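PDB 4LK4: VESB protease, which probably cleaves peptide bonds as a secreted, trypsin-like serine endopeptidase of the S1 family. Local coordinates for residues L129-I142 against T152-S164. The protein carries 1 engineered substitution. Numbering follows the deposited sequence.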
loop_
_atom_site.group_PDB
_atom_site.type_symbol
_atom_site.label_atom_id
_atom_site.label_comp_id
_atom_site.label_asym_id
_atom_site.label_seq_id
_atom_site.Cartn_x
_atom_site.Cartn_y
_atom_site.Cartn_z
ATOM N N LEU A 129 10.372 20.650 -3.596
ATOM C CA LEU A 129 9.187 21.465 -3.728
ATOM C C LEU A 129 9.143 22.518 -2.640
ATOM O O LEU A 129 9.231 22.185 -1.467
ATOM C CB LEU A 129 7.948 20.569 -3.625
ATOM C CG LEU A 129 7.740 19.556 -4.753
ATOM C CD1 LEU A 129 6.393 18.868 -4.572
ATOM C CD2 LEU A 129 7.828 20.184 -6.129
ATOM N N PRO A 130 8.991 23.791 -3.020
ATOM C CA PRO A 130 8.804 24.789 -1.972
ATOM C C PRO A 130 7.400 24.701 -1.392
ATOM O O PRO A 130 6.491 24.172 -2.036
ATOM C CB PRO A 130 8.966 26.103 -2.717
ATOM C CG PRO A 130 8.456 25.792 -4.078
ATOM C CD PRO A 130 8.980 24.414 -4.358
ATOM N N ALA A 131 7.249 25.231 -0.183
ATOM C CA ALA A 131 5.957 25.363 0.463
ATOM C C ALA A 131 5.073 26.176 -0.467
ATOM O O ALA A 131 5.547 27.035 -1.182
ATOM C CB ALA A 131 6.097 26.061 1.821
ATOM N N LEU A 132 3.789 25.853 -0.447
ATOM C CA LEU A 132 2.775 26.440 -1.324
ATOM C C LEU A 132 2.766 25.900 -2.735
ATOM O O LEU A 132 1.998 26.364 -3.533
ATOM C CB LEU A 132 2.867 27.955 -1.358
ATOM C CG LEU A 132 2.619 28.713 -0.050
ATOM C CD1 LEU A 132 2.407 30.173 -0.406
ATOM C CD2 LEU A 132 1.402 28.271 0.724
ATOM N N THR A 133 3.612 24.934 -3.055
ATOM C CA THR A 133 3.479 24.215 -4.311
ATOM C C THR A 133 2.019 23.737 -4.431
ATOM O O THR A 133 1.506 23.092 -3.540
ATOM C CB THR A 133 4.433 23.017 -4.354
ATOM O OG1 THR A 133 5.786 23.493 -4.406
ATOM C CG2 THR A 133 4.117 22.108 -5.546
ATOM N N PRO A 134 1.328 24.117 -5.515
ATOM C CA PRO A 134 -0.056 23.698 -5.660
ATOM C C PRO A 134 -0.166 22.194 -5.895
ATOM O O PRO A 134 0.554 21.659 -6.736
ATOM C CB PRO A 134 -0.514 24.473 -6.913
ATOM C CG PRO A 134 0.423 25.642 -6.999
ATOM C CD PRO A 134 1.725 25.084 -6.566
ATOM N N LEU A 135 -1.058 21.523 -5.168
ATOM C CA LEU A 135 -1.293 20.113 -5.365
ATOM C C LEU A 135 -2.779 19.875 -5.523
ATOM O O LEU A 135 -3.590 20.680 -5.077
ATOM C CB LEU A 135 -0.774 19.318 -4.156
ATOM C CG LEU A 135 0.644 19.661 -3.683
ATOM C CD1 LEU A 135 0.920 18.932 -2.376
ATOM C CD2 LEU A 135 1.677 19.269 -4.710
ATOM N N THR A 136 -3.127 18.738 -6.132
ATOM C CA THR A 136 -4.499 18.339 -6.310
ATOM C C THR A 136 -4.748 16.923 -5.788
ATOM O O THR A 136 -4.057 16.003 -6.177
ATOM C CB THR A 136 -4.882 18.400 -7.796
ATOM O OG1 THR A 136 -4.529 19.682 -8.342
ATOM C CG2 THR A 136 -6.380 18.179 -7.966
ATOM N N VAL A 137 -5.782 16.792 -4.951
ATOM C CA VAL A 137 -6.230 15.567 -4.333
ATOM C C VAL A 137 -7.474 15.087 -5.031
ATOM O O VAL A 137 -8.297 15.888 -5.449
ATOM C CB VAL A 137 -6.701 15.812 -2.889
ATOM C CG1 VAL A 137 -6.921 14.490 -2.191
ATOM C CG2 VAL A 137 -5.663 16.593 -2.115
ATOM N N ALA A 138 -7.666 13.786 -5.120
ATOM C CA ALA A 138 -8.851 13.271 -5.792
ATOM C C ALA A 138 -9.427 12.097 -5.029
ATOM O O ALA A 138 -8.700 11.294 -4.460
ATOM C CB ALA A 138 -8.535 12.876 -7.225
ATOM N N GLY A 139 -10.749 12.023 -5.002
ATOM C CA GLY A 139 -11.427 10.916 -4.374
ATOM C C GLY A 139 -12.880 11.236 -4.147
ATOM O O GLY A 139 -13.341 12.336 -4.485
ATOM N N TRP A 140 -13.579 10.290 -3.520
ATOM C CA TRP A 140 -15.012 10.405 -3.291
ATOM C C TRP A 140 -15.398 11.123 -1.968
ATOM O O TRP A 140 -16.507 11.734 -1.841
ATOM C CB TRP A 140 -15.674 9.047 -3.466
ATOM C CG TRP A 140 -15.705 8.613 -4.934
ATOM C CD1 TRP A 140 -16.742 8.777 -5.829
ATOM C CD2 TRP A 140 -14.676 7.920 -5.648
ATOM N NE1 TRP A 140 -16.390 8.260 -7.054
ATOM C CE2 TRP A 140 -15.134 7.725 -6.967
ATOM C CE3 TRP A 140 -13.393 7.474 -5.309
ATOM C CZ2 TRP A 140 -14.362 7.091 -7.945
ATOM C CZ3 TRP A 140 -12.621 6.833 -6.297
ATOM C CH2 TRP A 140 -13.111 6.648 -7.587
ATOM N N GLY A 141 -14.474 11.201 -1.036
ATOM C CA GLY A 141 -14.787 11.892 0.232
ATOM C C GLY A 141 -14.818 13.425 0.291
ATOM O O GLY A 141 -15.159 13.985 1.347
ATOM N N ILE A 142 -14.450 14.132 -0.782
ATOM C CA ILE A 142 -13.986 15.518 -0.608
ATOM C C ILE A 142 -15.106 16.494 -0.227
ATOM O O ILE A 142 -16.151 16.497 -0.844
ATOM C CB ILE A 142 -13.157 15.991 -1.807
ATOM C CG1 ILE A 142 -11.951 15.039 -1.956
ATOM C CG2 ILE A 142 -12.698 17.436 -1.599
ATOM C CD1 ILE A 142 -11.127 15.236 -3.200
ATOM N N THR A 152 -21.160 11.316 -2.197
ATOM C CA THR A 152 -21.594 11.289 -3.583
ATOM C C THR A 152 -20.919 10.224 -4.427
ATOM O O THR A 152 -19.761 9.931 -4.214
ATOM C CB THR A 152 -21.300 12.676 -4.166
ATOM O OG1 THR A 152 -22.428 13.487 -3.872
ATOM C CG2 THR A 152 -21.078 12.707 -5.594
ATOM N N PRO A 153 -21.606 9.724 -5.464
ATOM C CA PRO A 153 -20.992 8.665 -6.240
ATOM C C PRO A 153 -19.968 9.139 -7.251
ATOM O O PRO A 153 -19.358 8.324 -7.928
ATOM C CB PRO A 153 -22.191 7.991 -6.915
ATOM C CG PRO A 153 -23.220 9.044 -6.999
ATOM C CD PRO A 153 -22.959 10.052 -5.936
ATOM N N ILE A 154 -19.772 10.442 -7.328
ATOM C CA ILE A 154 -18.960 11.081 -8.366
ATOM C C ILE A 154 -17.579 11.466 -7.803
ATOM O O ILE A 154 -17.449 12.078 -6.723
ATOM C CB ILE A 154 -19.670 12.354 -8.884
ATOM C CG1 ILE A 154 -21.110 12.044 -9.302
ATOM C CG2 ILE A 154 -18.911 13.046 -10.025
ATOM C CD1 ILE A 154 -21.260 11.453 -10.680
ATOM N N LEU A 155 -16.551 11.127 -8.561
ATOM C CA LEU A 155 -15.190 11.476 -8.194
ATOM C C LEU A 155 -15.039 12.990 -8.046
ATOM O O LEU A 155 -15.404 13.745 -8.925
ATOM C CB LEU A 155 -14.225 10.921 -9.248
ATOM C CG LEU A 155 -12.740 11.201 -9.063
ATOM C CD1 LEU A 155 -12.213 10.512 -7.809
ATOM C CD2 LEU A 155 -11.975 10.764 -10.296
ATOM N N GLN A 156 -14.550 13.414 -6.893
ATOM C CA GLN A 156 -14.248 14.807 -6.634
ATOM C C GLN A 156 -12.739 15.108 -6.698
ATOM O O GLN A 156 -11.891 14.224 -6.525
ATOM C CB GLN A 156 -14.683 15.183 -5.239
ATOM C CG GLN A 156 -16.110 14.846 -4.853
ATOM C CD GLN A 156 -17.049 15.744 -5.571
ATOM O OE1 GLN A 156 -17.048 16.965 -5.373
ATOM N NE2 GLN A 156 -17.777 15.173 -6.498
ATOM N N GLU A 157 -12.415 16.377 -6.913
ATOM C CA GLU A 157 -11.053 16.851 -6.799
ATOM C C GLU A 157 -11.036 18.173 -6.045
ATOM O O GLU A 157 -12.057 18.819 -5.918
ATOM C CB GLU A 157 -10.380 16.964 -8.172
ATOM C CG GLU A 157 -11.170 17.705 -9.243
ATOM C CD GLU A 157 -10.376 17.962 -10.518
ATOM O OE1 GLU A 157 -9.146 17.785 -10.481
ATOM O OE2 GLU A 157 -10.956 18.345 -11.561
ATOM N N VAL A 158 -9.889 18.544 -5.500
ATOM C CA VAL A 158 -9.721 19.838 -4.856
ATOM C C VAL A 158 -8.241 20.211 -4.803
ATOM O O VAL A 158 -7.356 19.343 -4.737
ATOM C CB VAL A 158 -10.319 19.827 -3.441
ATOM C CG1 VAL A 158 -9.580 18.847 -2.546
ATOM C CG2 VAL A 158 -10.350 21.229 -2.826
ATOM N N ASP A 159 -7.957 21.495 -4.839
ATOM C CA ASP A 159 -6.586 21.934 -4.710
ATOM C C ASP A 159 -6.239 22.205 -3.258
ATOM O O ASP A 159 -7.076 22.625 -2.472
ATOM C CB ASP A 159 -6.313 23.142 -5.587
ATOM C CG ASP A 159 -6.088 22.756 -7.056
ATOM O OD1 ASP A 159 -5.812 21.559 -7.344
ATOM O OD2 ASP A 159 -6.148 23.654 -7.925
ATOM N N VAL A 160 -4.988 21.913 -2.929
ATOM C CA VAL A 160 -4.439 22.141 -1.621
ATOM C C VAL A 160 -3.030 22.641 -1.822
ATOM O O VAL A 160 -2.415 22.351 -2.837
ATOM C CB VAL A 160 -4.406 20.832 -0.800
ATOM C CG1 VAL A 160 -5.807 20.319 -0.563
ATOM C CG2 VAL A 160 -3.603 19.758 -1.497
ATOM N N ASP A 161 -2.516 23.370 -0.844
ATOM C CA ASP A 161 -1.121 23.877 -0.872
ATOM C C ASP A 161 -0.176 23.089 0.036
ATOM O O ASP A 161 -0.515 22.786 1.184
ATOM C CB ASP A 161 -1.086 25.333 -0.413
ATOM C CG ASP A 161 -1.588 26.297 -1.465
ATOM O OD1 ASP A 161 -1.928 25.864 -2.594
ATOM O OD2 ASP A 161 -1.638 27.514 -1.159
ATOM N N LEU A 162 1.029 22.808 -0.448
ATOM C CA LEU A 162 2.065 22.181 0.386
ATOM C C LEU A 162 2.405 23.090 1.567
ATOM O O LEU A 162 2.540 24.272 1.387
ATOM C CB LEU A 162 3.312 21.890 -0.441
ATOM C CG LEU A 162 4.427 21.025 0.167
ATOM C CD1 LEU A 162 3.952 19.677 0.712
ATOM C CD2 LEU A 162 5.519 20.830 -0.881
ATOM N N VAL A 163 2.494 22.509 2.760
ATOM C CA VAL A 163 2.831 23.179 4.015
ATOM C C VAL A 163 4.305 22.923 4.399
ATOM O O VAL A 163 4.855 21.890 4.040
ATOM C CB VAL A 163 1.936 22.601 5.137
ATOM C CG1 VAL A 163 2.264 23.180 6.512
ATOM C CG2 VAL A 163 0.465 22.811 4.808
ATOM N N SER A 164 4.934 23.864 5.120
ATOM C CA SER A 164 6.321 23.686 5.640
ATOM C C SER A 164 6.393 22.451 6.498
ATOM O O SER A 164 5.581 22.283 7.390
ATOM C CB SER A 164 6.792 24.873 6.515
ATOM O OG SER A 164 6.717 26.137 5.813
#
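L155 lays its CD1 methyl over one face of the W140 indole, 3.8 Å from the centroid of the six-membered ring and 4° off its normal, a CH-pi contact. With CG anti to the backbone N (chi1 179°), the L155 side chain reaches along G139 as well, CD1 coming within 3.5 Å of G139 N. At the indole edge sits the backbone before L155: NE1 gives P153 O a weak, bent hydrogen bond, and it also bonds Y73 O.

Strands 134-139 and 156-162 are antiparallel neighbours in the second beta-barrel of the chymotrypsin-like fold, paired by backbone bonds from L135 with V160 to G139 with Q156.

From beyond W140, I142 folds back over Q156 and V158, its CG2 meeting V158 CG1 at 3.6 Å and its CD1 lying against Q156 O. This is the sheet face that carries L135, V137, V158 and V160. Further along it V137 CG2 touches V160 CG2 at 3.8 Å, the two valines crossing at about a right angle, and L135 CB packs on V160. I203 adds to this apolar layer.

The opposite face, with T136, D159 and E157, is more polar. T136 OG1 donates to D159 OD1; the modelled 2.5 Å is suspiciously short for data of this resolution. D159 OD2 is held by the salt bridge to K206 and by the backbone N of I11.

Before strand 134-139, the type II turn from P130 to T133 is closed by T133 N to P130 O, and L132 N from within it reaches across to L162 O at 2.7 Å, while L162 CD2 nestles against L129 CB at 3.7 Å.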